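PDB 3VUP: beta-1,4-mannanase from Aplysia kurodai, which hydrolyses the beta-1,4-linked mannose backbone of mannans, probably as a digestive enzyme of the common sea hare. Local coordinates for residues P46-L51 with I104-C109; L61-Q66 with D90-L95; W157-E162 with D209-T214; K176-T181 with D199-L204. One frame throughout, in Å; residues are numbered along the deposited sequence. Where two conformers were deposited one is given.

Contact 1 of 4, residues P46-L51 with I104-C109; sequences PEFKKL and ILVFPC
Ile104 meets Phe48 and Leu51 along its whole length: CB, CG1 and CG2 lie against Phe48, and CD1 alone goes on to Leu51. Its CB lies in the plane of the Phe48 ring, just beyond the rim, 3.8 Å from CD1. From there the short branch, CG2, stays at that edge and makes the closest approach of the contact, 3.7 Å to CE1 of Phe48. The long branch starts beside the same ring, with CG1 4.0 Å from Phe48 CD1, and then leaves it. Chi1 (-60°) sets CG1 beside the backbone N, and the turn at chi2 (-63°) swings CD1 to within 3.9 Å of Leu51 CD2. Phe48 also reaches Val106, two residues further along: its CE1 is 4.1 Å from Val106 CG2, in an oblique approach. An alanine in place of Ile104 would probably leave the CD1-CE1 edge of Phe48 and Leu51 CD2 without their common partner, opening a gap just before the strand. No hydrogen bond crosses, and the four touching residues are buried. On the helix, Lys50 NZ forms a salt bridge with Glu47 OE2 at 2.9 Å. Leu95 and Ala99 of helix 88-101 also touch Phe48, so its ring sits between two outer helices and the sheet, as apolar residues do in the helix-strand layer of a TIM barrel.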
# COMPACT_ATOMS: atom_id res chain seq x y z
N PRO A 46 -6.67 16.99 11.31
CA PRO A 46 -8.10 17.14 10.96
C PRO A 46 -8.59 16.11 9.93
O PRO A 46 -9.77 15.79 9.95
CB PRO A 46 -8.17 18.55 10.38
CG PRO A 46 -7.09 19.28 11.07
CD PRO A 46 -5.97 18.29 11.23
N GLU A 47 -7.71 15.62 9.07
CA GLU A 47 -8.12 14.58 8.13
C GLU A 47 -8.42 13.27 8.85
O GLU A 47 -9.33 12.55 8.47
CB GLU A 47 -7.08 14.39 7.02
CG GLU A 47 -6.87 15.65 6.19
CD GLU A 47 -8.10 16.06 5.40
OE1 GLU A 47 -8.93 15.18 5.06
OE2 GLU A 47 -8.24 17.27 5.12
N PHE A 48 -7.65 12.95 9.89
CA PHE A 48 -7.98 11.80 10.71
C PHE A 48 -9.32 11.99 11.42
O PHE A 48 -10.14 11.07 11.50
CB PHE A 48 -6.88 11.51 11.73
CG PHE A 48 -5.70 10.76 11.15
CD1 PHE A 48 -5.69 9.38 11.15
CD2 PHE A 48 -4.63 11.43 10.59
CE1 PHE A 48 -4.63 8.68 10.61
CE2 PHE A 48 -3.55 10.73 10.06
CZ PHE A 48 -3.56 9.35 10.07
N LYS A 49 -9.56 13.18 11.95
CA LYS A 49 -10.82 13.44 12.64
C LYS A 49 -12.01 13.32 11.69
O LYS A 49 -12.99 12.66 12.01
CB LYS A 49 -10.81 14.82 13.28
CG LYS A 49 -12.10 15.12 14.04
CD LYS A 49 -12.06 16.47 14.70
CE LYS A 49 -13.17 16.63 15.72
NZ LYS A 49 -14.51 16.51 15.10
N LYS A 50 -11.91 13.94 10.52
CA LYS A 50 -13.00 13.87 9.55
C LYS A 50 -13.28 12.44 9.11
O LYS A 50 -14.43 12.03 8.98
CB LYS A 50 -12.70 14.74 8.32
CG LYS A 50 -12.79 16.22 8.62
CD LYS A 50 -12.65 17.07 7.37
CE LYS A 50 -11.24 16.97 6.80
NZ LYS A 50 -11.03 17.90 5.65
N LEU A 51 -12.21 11.66 8.90
CA LEU A 51 -12.37 10.27 8.51
C LEU A 51 -13.06 9.45 9.60
O LEU A 51 -13.99 8.69 9.33
CB LEU A 51 -11.01 9.67 8.19
CG LEU A 51 -11.01 8.19 7.83
CD1 LEU A 51 -11.87 7.93 6.59
CD2 LEU A 51 -9.59 7.70 7.62
N ILE A 104 -8.20 5.13 14.14
CA ILE A 104 -7.85 4.88 12.75
C ILE A 104 -6.60 4.01 12.67
O ILE A 104 -5.56 4.33 13.25
CB ILE A 104 -7.60 6.20 11.98
CG1 ILE A 104 -8.83 7.10 12.00
CG2 ILE A 104 -7.13 5.91 10.56
CD1 ILE A 104 -10.03 6.53 11.30
N LEU A 105 -6.71 2.91 11.93
CA LEU A 105 -5.58 2.08 11.56
C LEU A 105 -4.83 2.70 10.39
O LEU A 105 -5.44 3.09 9.39
CB LEU A 105 -6.06 0.69 11.17
CG LEU A 105 -6.67 -0.15 12.29
CD1 LEU A 105 -7.48 -1.29 11.70
CD2 LEU A 105 -5.59 -0.68 13.21
N VAL A 106 -3.51 2.79 10.52
CA VAL A 106 -2.67 3.46 9.55
C VAL A 106 -1.93 2.46 8.68
O VAL A 106 -1.39 1.46 9.18
CB VAL A 106 -1.66 4.36 10.26
CG1 VAL A 106 -0.79 5.11 9.28
CG2 VAL A 106 -2.38 5.33 11.13
N PHE A 107 -1.90 2.74 7.38
CA PHE A 107 -1.17 1.93 6.41
C PHE A 107 -0.17 2.82 5.68
O PHE A 107 -0.48 3.39 4.64
CB PHE A 107 -2.17 1.26 5.45
CG PHE A 107 -3.11 0.32 6.15
CD1 PHE A 107 -2.83 -1.03 6.23
CD2 PHE A 107 -4.25 0.80 6.77
CE1 PHE A 107 -3.69 -1.89 6.90
CE2 PHE A 107 -5.11 -0.06 7.44
CZ PHE A 107 -4.83 -1.40 7.51
N PRO A 108 1.03 2.97 6.25
CA PRO A 108 2.04 3.79 5.57
C PRO A 108 2.52 3.08 4.31
O PRO A 108 2.79 1.88 4.33
CB PRO A 108 3.18 3.84 6.60
CG PRO A 108 2.55 3.46 7.92
CD PRO A 108 1.50 2.46 7.54
N CYS A 109 2.62 3.84 3.22
CA CYS A 109 3.12 3.32 1.96
C CYS A 109 4.51 3.89 1.73
O CYS A 109 4.68 5.11 1.59
CB CYS A 109 2.17 3.70 0.82
SG CYS A 109 2.75 3.18 -0.80

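Contact 2 of 4, residues L61-Q66 with D90-L95; sequences LWIHIQ and DDMKDL
Leu61 and Leu95 point at each other tip to tip, and the evidence is a single methyl-to-methyl approach, 4.0 Å between Leu61 CD1 and Leu95 CD1. The two leucines get there differently. On the strand, CG of Leu61 takes the crowded position between the backbone N and the carbonyl carbon (chi1 79°), whereas on the helix CG of Leu95 is anti to the backbone N (chi1 164°). Both CB atoms already face the opposite segment, so each side chain simply extends across the interface. The second pair, Ile63 with Met92, is looser: Ile63 CD1 and Met92 CE are 4.3 Å apart. Here the CB of Met92 does not point at the strand. A bend of the same sense at each of its three torsions brings the terminal methyl round to Ile63, and Trp157 of strand 157-161, two strands along the barrel, lies against it too. Beyond this pair the chain turns a corner at 63 and 64, and His64 hydrogen-bonds to Tyr136 and Thr70. On the helix, Asp94 forms a salt bridge with Lys41 and a hydrogen bond with Trp37. Strand 58-65, helix 88-101 and the parallel strand 105-112 come in this order in the chain, so these methyl contacts join the helix of a beta-alpha-beta crossover, the repeating element of the TIM barrel, to the strand that precedes it.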
# COMPACT_ATOMS: atom_id res chain seq x y z
N LEU A 61 -1.41 6.38 3.68
CA LEU A 61 -0.71 7.63 3.37
C LEU A 61 0.74 7.31 3.04
O LEU A 61 1.28 6.28 3.45
CB LEU A 61 -0.82 8.65 4.51
CG LEU A 61 0.09 8.50 5.74
CD1 LEU A 61 -0.08 9.71 6.64
CD2 LEU A 61 -0.22 7.23 6.52
N TRP A 62 1.34 8.18 2.24
CA TRP A 62 2.61 7.87 1.60
C TRP A 62 3.77 8.56 2.31
O TRP A 62 3.67 9.72 2.70
CB TRP A 62 2.58 8.27 0.14
CG TRP A 62 1.55 7.56 -0.72
CD1 TRP A 62 0.48 6.81 -0.33
CD2 TRP A 62 1.51 7.61 -2.14
NE1 TRP A 62 -0.21 6.35 -1.44
CE2 TRP A 62 0.41 6.85 -2.57
CE3 TRP A 62 2.33 8.21 -3.10
CZ2 TRP A 62 0.10 6.69 -3.92
CZ3 TRP A 62 2.03 8.06 -4.42
CH2 TRP A 62 0.91 7.31 -4.83
N ILE A 63 4.87 7.82 2.44
CA ILE A 63 6.00 8.24 3.26
C ILE A 63 7.20 8.69 2.42
O ILE A 63 7.33 9.88 2.15
CB ILE A 63 6.40 7.14 4.28
CG1 ILE A 63 5.16 6.58 5.01
CG2 ILE A 63 7.44 7.67 5.26
CD1 ILE A 63 4.35 7.61 5.77
N HIS A 64 8.07 7.77 2.00
CA HIS A 64 9.28 8.17 1.28
C HIS A 64 8.98 8.62 -0.15
O HIS A 64 9.60 9.55 -0.67
CB HIS A 64 10.32 7.04 1.18
CG HIS A 64 10.66 6.36 2.48
ND1 HIS A 64 10.95 7.02 3.65
CD2 HIS A 64 10.83 5.04 2.74
CE1 HIS A 64 11.26 6.14 4.59
NE2 HIS A 64 11.20 4.93 4.06
N ILE A 65 8.07 7.89 -0.80
CA ILE A 65 7.66 8.11 -2.19
C ILE A 65 8.82 7.75 -3.13
O ILE A 65 8.99 6.57 -3.44
CB ILE A 65 7.01 9.50 -2.39
CG1 ILE A 65 5.91 9.67 -1.33
CG2 ILE A 65 6.42 9.60 -3.78
CD1 ILE A 65 4.96 10.81 -1.58
N GLN A 66 9.62 8.72 -3.56
CA GLN A 66 10.82 8.38 -4.32
C GLN A 66 12.10 8.92 -3.68
O GLN A 66 13.11 9.13 -4.35
CB GLN A 66 10.67 8.78 -5.79
CG GLN A 66 9.50 8.05 -6.43
CD GLN A 66 9.39 8.20 -7.93
OE1 GLN A 66 9.58 9.29 -8.48
NE2 GLN A 66 9.05 7.09 -8.61
N ASP A 90 10.49 9.83 15.83
CA ASP A 90 9.44 10.52 16.59
C ASP A 90 8.21 10.80 15.73
O ASP A 90 7.07 10.68 16.20
CB ASP A 90 9.96 11.85 17.16
CG ASP A 90 10.98 11.67 18.27
OD1 ASP A 90 11.01 10.61 18.93
OD2 ASP A 90 11.76 12.62 18.49
N ASP A 91 8.43 11.19 14.48
CA ASP A 91 7.34 11.53 13.58
C ASP A 91 6.45 10.33 13.32
O ASP A 91 5.22 10.43 13.35
CB ASP A 91 7.88 12.04 12.24
CG ASP A 91 8.63 13.36 12.35
OD1 ASP A 91 8.46 14.10 13.35
OD2 ASP A 91 9.38 13.67 11.40
N MET A 92 7.06 9.18 13.07
CA MET A 92 6.28 7.99 12.77
C MET A 92 5.50 7.53 14.00
O MET A 92 4.33 7.13 13.89
CB MET A 92 7.18 6.88 12.22
CG MET A 92 7.80 7.21 10.86
SD MET A 92 6.60 7.52 9.54
CE MET A 92 5.83 5.91 9.38
N LYS A 93 6.11 7.62 15.18
CA LYS A 93 5.40 7.29 16.41
C LYS A 93 4.24 8.26 16.65
O LYS A 93 3.14 7.84 17.00
CB LYS A 93 6.34 7.26 17.61
CG LYS A 93 5.59 7.15 18.94
CD LYS A 93 6.38 6.44 20.02
CE LYS A 93 5.47 6.04 21.18
NZ LYS A 93 4.71 7.21 21.73
N ASP A 94 4.48 9.55 16.45
CA ASP A 94 3.44 10.54 16.68
C ASP A 94 2.29 10.41 15.68
O ASP A 94 1.13 10.63 16.04
CB ASP A 94 4.02 11.95 16.66
CG ASP A 94 3.10 12.95 17.32
OD1 ASP A 94 2.66 12.69 18.46
OD2 ASP A 94 2.81 14.00 16.71
N LEU A 95 2.61 10.05 14.44
CA LEU A 95 1.59 9.75 13.45
C LEU A 95 0.65 8.68 14.00
O LEU A 95 -0.57 8.83 13.97
CB LEU A 95 2.24 9.25 12.16
CG LEU A 95 1.31 8.55 11.17
CD1 LEU A 95 0.24 9.48 10.60
CD2 LEU A 95 2.14 7.93 10.06

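Contact 3 of 4, residues W157-E162 with D209-T214; sequences WDLMNE and DAIKTT
Ile211 is the one helix residue that Trp157 and Leu159 both touch, and its two branches divide the work. CG2, anti to the backbone N, makes a 3.6 Å contact with Trp157 CD1, approaching the indole obliquely. The other branch is extended (chi2 167°), which sends CD1 past the root of the tryptophan, 3.8 Å from Trp157 CB, and on to Leu159 CD2 at 3.6 Å. Leu159 and Ile211 run antiparallel, side by side, so their ends overlap. In Trp157, chi1 (-65°) and chi2 (100°) together turn the pyrrole side, CD1 and NE1, to the isoleucine. A valine in place of Ile211 would shed the far methyl, and Leu159 CD2 would probably lose its contact with this residue, and Trp157 CB its neighbour. Near the helix end, Asp209 O accepts from Thr213 twice: OG1 bonds at 2.7 Å and the backbone N at 2.9 Å, from opposite faces of the carbonyl plane. On the strand, Asp158 turns away from the helix and is tied by a salt bridge to Arg60. Ile144 of helix 130-147 touches Trp157, Val220 touches Leu159 and Ile211, and Leu204, earlier on helix 197-214, also touches Leu159. Strand 157-161 thus lies between strands 105-112 and 220-224 in the barrel, with helices 130-147 and 197-214 over its outer side.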
# COMPACT_ATOMS: atom_id res chain seq x y z
N TRP A 157 2.18 -2.28 6.74
CA TRP A 157 3.13 -1.56 5.91
C TRP A 157 2.89 -1.90 4.44
O TRP A 157 2.91 -3.07 4.08
CB TRP A 157 4.56 -1.95 6.27
CG TRP A 157 4.97 -1.57 7.66
CD1 TRP A 157 5.01 -2.37 8.77
CD2 TRP A 157 5.42 -0.27 8.10
NE1 TRP A 157 5.45 -1.66 9.86
CE2 TRP A 157 5.71 -0.37 9.48
CE3 TRP A 157 5.61 0.96 7.46
CZ2 TRP A 157 6.17 0.71 10.23
CZ3 TRP A 157 6.07 2.04 8.21
CH2 TRP A 157 6.35 1.91 9.58
N ASP A 158 2.66 -0.88 3.62
CA ASP A 158 2.53 -1.06 2.18
C ASP A 158 3.90 -0.71 1.60
O ASP A 158 4.34 0.45 1.66
CB ASP A 158 1.43 -0.14 1.65
CG ASP A 158 1.27 -0.16 0.13
OD1 ASP A 158 2.18 -0.65 -0.58
OD2 ASP A 158 0.23 0.36 -0.34
N LEU A 159 4.60 -1.70 1.04
CA LEU A 159 5.96 -1.46 0.58
C LEU A 159 6.06 -0.51 -0.59
O LEU A 159 7.03 0.23 -0.71
CB LEU A 159 6.62 -2.78 0.18
CG LEU A 159 6.72 -3.83 1.28
CD1 LEU A 159 7.51 -5.01 0.76
CD2 LEU A 159 7.36 -3.26 2.54
N MET A 160 5.09 -0.55 -1.49
CA MET A 160 5.22 0.21 -2.72
C MET A 160 3.91 0.42 -3.42
O MET A 160 3.13 -0.52 -3.66
CB MET A 160 6.18 -0.47 -3.68
CG MET A 160 6.44 0.31 -4.97
SD MET A 160 7.74 -0.38 -6.00
CE MET A 160 8.99 0.88 -5.82
N ASN A 161 3.68 1.67 -3.78
CA ASN A 161 2.58 2.01 -4.66
C ASN A 161 2.89 1.72 -6.12
O ASN A 161 3.80 2.32 -6.69
CB ASN A 161 2.23 3.48 -4.53
CG ASN A 161 1.00 3.81 -5.32
OD1 ASN A 161 -0.08 3.35 -4.99
ND2 ASN A 161 1.17 4.55 -6.41
N GLU A 162 2.11 0.81 -6.70
CA GLU A 162 2.09 0.56 -8.15
C GLU A 162 3.47 0.34 -8.79
O GLU A 162 3.89 1.11 -9.65
CB GLU A 162 1.32 1.69 -8.85
CG GLU A 162 -0.09 1.81 -8.28
CD GLU A 162 -1.02 2.74 -9.05
OE1 GLU A 162 -0.55 3.51 -9.91
OE2 GLU A 162 -2.25 2.69 -8.76
N ASP A 209 10.68 -9.10 4.66
CA ASP A 209 11.35 -9.96 5.63
C ASP A 209 11.95 -9.13 6.76
O ASP A 209 11.86 -9.50 7.93
CB ASP A 209 12.43 -10.80 4.95
CG ASP A 209 13.09 -11.78 5.91
OD1 ASP A 209 12.56 -12.89 6.11
OD2 ASP A 209 14.17 -11.43 6.44
N ALA A 210 12.54 -7.99 6.42
CA ALA A 210 13.11 -7.11 7.43
C ALA A 210 12.03 -6.62 8.40
O ALA A 210 12.24 -6.60 9.62
CB ALA A 210 13.80 -5.93 6.77
N ILE A 211 10.88 -6.24 7.86
CA ILE A 211 9.78 -5.79 8.70
C ILE A 211 9.34 -6.87 9.68
O ILE A 211 9.22 -6.63 10.88
CB ILE A 211 8.59 -5.29 7.85
CG1 ILE A 211 8.98 -4.00 7.12
CG2 ILE A 211 7.35 -5.09 8.72
CD1 ILE A 211 8.01 -3.60 6.05
N LYS A 212 9.12 -8.08 9.17
CA LYS A 212 8.60 -9.16 10.01
C LYS A 212 9.65 -9.91 10.84
O LYS A 212 9.31 -10.78 11.63
CB LYS A 212 7.69 -10.07 9.21
CG LYS A 212 6.36 -9.38 8.91
CD LYS A 212 5.36 -10.27 8.19
CE LYS A 212 5.68 -10.39 6.71
NZ LYS A 212 4.66 -11.21 6.01
N THR A 213 10.92 -9.56 10.66
CA THR A 213 11.96 -9.98 11.59
C THR A 213 12.00 -9.00 12.77
O THR A 213 12.16 -9.39 13.92
CB THR A 213 13.37 -10.00 10.93
OG1 THR A 213 13.36 -10.85 9.78
CG2 THR A 213 14.41 -10.51 11.91
N THR A 214 11.82 -7.73 12.45
CA THR A 214 11.93 -6.66 13.44
C THR A 214 10.66 -6.51 14.28
O THR A 214 10.73 -6.31 15.49
CB THR A 214 12.30 -5.35 12.73
OG1 THR A 214 13.52 -5.53 12.01
CG2 THR A 214 12.46 -4.22 13.71

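Contact 4 of 4, residues K176-T181 with D199-L204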
# COMPACT_ATOMS: atom_id res chain seq x y z
N LYS A 176 8.43 -18.10 -14.70
CA LYS A 176 7.10 -17.52 -14.70
C LYS A 176 7.00 -16.29 -13.79
O LYS A 176 6.36 -15.30 -14.15
CB LYS A 176 6.08 -18.58 -14.27
CG LYS A 176 4.65 -18.08 -14.11
CD LYS A 176 3.69 -19.22 -13.77
CE LYS A 176 2.30 -18.70 -13.43
NZ LYS A 176 2.20 -18.16 -12.04
N CYS A 177 7.65 -16.34 -12.63
CA CYS A 177 7.59 -15.20 -11.72
C CYS A 177 8.12 -13.90 -12.32
O CYS A 177 7.78 -12.82 -11.82
CB CYS A 177 8.38 -15.48 -10.44
SG CYS A 177 7.70 -16.77 -9.41
N TYR A 178 8.96 -14.00 -13.35
CA TYR A 178 9.59 -12.82 -13.93
C TYR A 178 9.02 -12.43 -15.29
O TYR A 178 9.28 -11.34 -15.79
CB TYR A 178 11.10 -13.01 -14.05
CG TYR A 178 11.81 -13.49 -12.80
CD1 TYR A 178 11.33 -13.19 -11.53
CD2 TYR A 178 12.97 -14.25 -12.88
CE1 TYR A 178 11.97 -13.64 -10.38
CE2 TYR A 178 13.63 -14.70 -11.75
CZ TYR A 178 13.12 -14.39 -10.50
OH TYR A 178 13.76 -14.84 -9.35
N ASP A 179 8.25 -13.32 -15.90
CA ASP A 179 7.74 -13.12 -17.26
C ASP A 179 6.59 -12.13 -17.25
O ASP A 179 5.66 -12.28 -16.46
CB ASP A 179 7.27 -14.48 -17.79
CG ASP A 179 6.76 -14.40 -19.20
OD1 ASP A 179 7.48 -14.86 -20.12
OD2 ASP A 179 5.63 -13.89 -19.40
N THR A 180 6.62 -11.13 -18.14
CA THR A 180 5.55 -10.13 -18.18
C THR A 180 4.80 -10.14 -19.50
O THR A 180 4.14 -9.16 -19.86
CB THR A 180 6.07 -8.72 -17.87
OG1 THR A 180 7.05 -8.36 -18.84
CG2 THR A 180 6.68 -8.66 -16.49
N THR A 181 4.87 -11.25 -20.23
CA THR A 181 4.12 -11.32 -21.48
C THR A 181 2.60 -11.17 -21.28
O THR A 181 1.93 -10.58 -22.13
CB THR A 181 4.45 -12.59 -22.30
OG1 THR A 181 4.09 -13.76 -21.56
CG2 THR A 181 5.92 -12.61 -22.65
N ASP A 199 14.46 -8.06 -9.94
CA ASP A 199 14.91 -6.95 -9.12
C ASP A 199 13.80 -6.43 -8.21
O ASP A 199 14.03 -6.21 -7.01
CB ASP A 199 15.44 -5.79 -9.97
CG ASP A 199 16.77 -6.09 -10.62
OD1 ASP A 199 17.59 -6.83 -10.05
OD2 ASP A 199 16.99 -5.56 -11.72
N ILE A 200 12.60 -6.20 -8.75
CA ILE A 200 11.53 -5.66 -7.91
C ILE A 200 11.08 -6.67 -6.87
O ILE A 200 10.76 -6.30 -5.74
CB ILE A 200 10.31 -5.12 -8.74
CG1 ILE A 200 9.61 -4.00 -7.97
CG2 ILE A 200 9.32 -6.22 -9.08
CD1 ILE A 200 10.41 -2.72 -7.85
N LEU A 201 11.08 -7.96 -7.21
CA LEU A 201 10.68 -8.97 -6.24
C LEU A 201 11.70 -9.11 -5.11
O LEU A 201 11.33 -9.35 -3.97
CB LEU A 201 10.35 -10.30 -6.91
CG LEU A 201 9.13 -10.28 -7.83
CD1 LEU A 201 9.03 -11.60 -8.57
CD2 LEU A 201 7.86 -9.97 -7.04
N ARG A 202 12.99 -8.98 -5.43
CA ARG A 202 14.00 -8.97 -4.38
C ARG A 202 13.77 -7.77 -3.46
O ARG A 202 13.80 -7.90 -2.24
CB ARG A 202 15.41 -8.93 -4.96
CG ARG A 202 16.47 -8.75 -3.90
CD ARG A 202 17.88 -8.64 -4.48
NE ARG A 202 18.06 -7.43 -5.28
CZ ARG A 202 18.18 -7.42 -6.60
NH1 ARG A 202 18.14 -8.56 -7.28
NH2 ARG A 202 18.35 -6.27 -7.24
N PHE A 203 13.55 -6.61 -4.06
CA PHE A 203 13.29 -5.36 -3.35
C PHE A 203 12.14 -5.54 -2.36
O PHE A 203 12.24 -5.14 -1.20
CB PHE A 203 13.00 -4.29 -4.41
CG PHE A 203 12.60 -2.93 -3.89
CD1 PHE A 203 13.56 -2.02 -3.46
CD2 PHE A 203 11.28 -2.52 -3.97
CE1 PHE A 203 13.18 -0.74 -3.05
CE2 PHE A 203 10.91 -1.26 -3.56
CZ PHE A 203 11.85 -0.36 -3.10
N LEU A 204 11.06 -6.16 -2.83
CA LEU A 204 9.90 -6.40 -1.99
C LEU A 204 10.16 -7.48 -0.93
O LEU A 204 9.85 -7.30 0.25
CB LEU A 204 8.69 -6.75 -2.85
CG LEU A 204 8.24 -5.65 -3.83
CD1 LEU A 204 7.21 -6.19 -4.81
CD2 LEU A 204 7.67 -4.45 -3.09
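Apolar contact between loop and helix runs through one methyl, CD1 of Leu201. It lies near the plane of the Tyr178 ring, at the edge, 4.0 Å from CE1, and 4.4 Å from Cys177 CB. The same methyl is 3.7 Å from Cys177 O, a van der Waals approach to an oxygen whose hydrogen bond goes to His239. CG of Leu201 stands anti to its carbonyl carbon (chi1 -66°), and an extended chi2 (173°) carries the methyl to the loop. No hydrogen bond crosses between the segments. Polar bonds instead fix the loop itself: Asp179 OD2 accepts the backbone N of Thr181 at 2.9 Å, from above the carboxylate plane, closing an Asx turn. Thr181 OG1 donates to that oxygen as well, at 2.7 Å and on its syn lone pair, so two bonds grip one atom; OD1 of the same carboxylate takes the N of Asn173. The covalent tie is the disulfide from Cys177 to Cys244 in helix 242-249, whose Leu247 touches Tyr178 and Ala248 Leu201. The loop is thus tied by the disulfide and by polar bonds within it and to residues outside, while helix 197-214 adds only a small apolar contact.

Overall arrangement
Contacts 1, 2 and 3 rest on three neighbouring barrel strands, 58-65, 105-112 and 157-161, and are joined through them. Leu61 O probably accepts from Cys109 N at 2.8 Å, and Pro108 O from Asp158 N at 2.9 Å. Contact 2, centred about 12 Å from the centre of contact 1, falls within the chain contact 1 spans; Met92 CE reaches Trp157 CH2 of contact 3 at 4.0 Å. Contact 4 shares helix 197-214 with contact 3, centres about 16 Å apart, but its centre is about 31 Å from that of contact 1. Asn161, ending strand 157-161, and Glu162 hydrogen-bond to Tris, probably from the crystallisation liquor, consistent with a substrate-binding cleft.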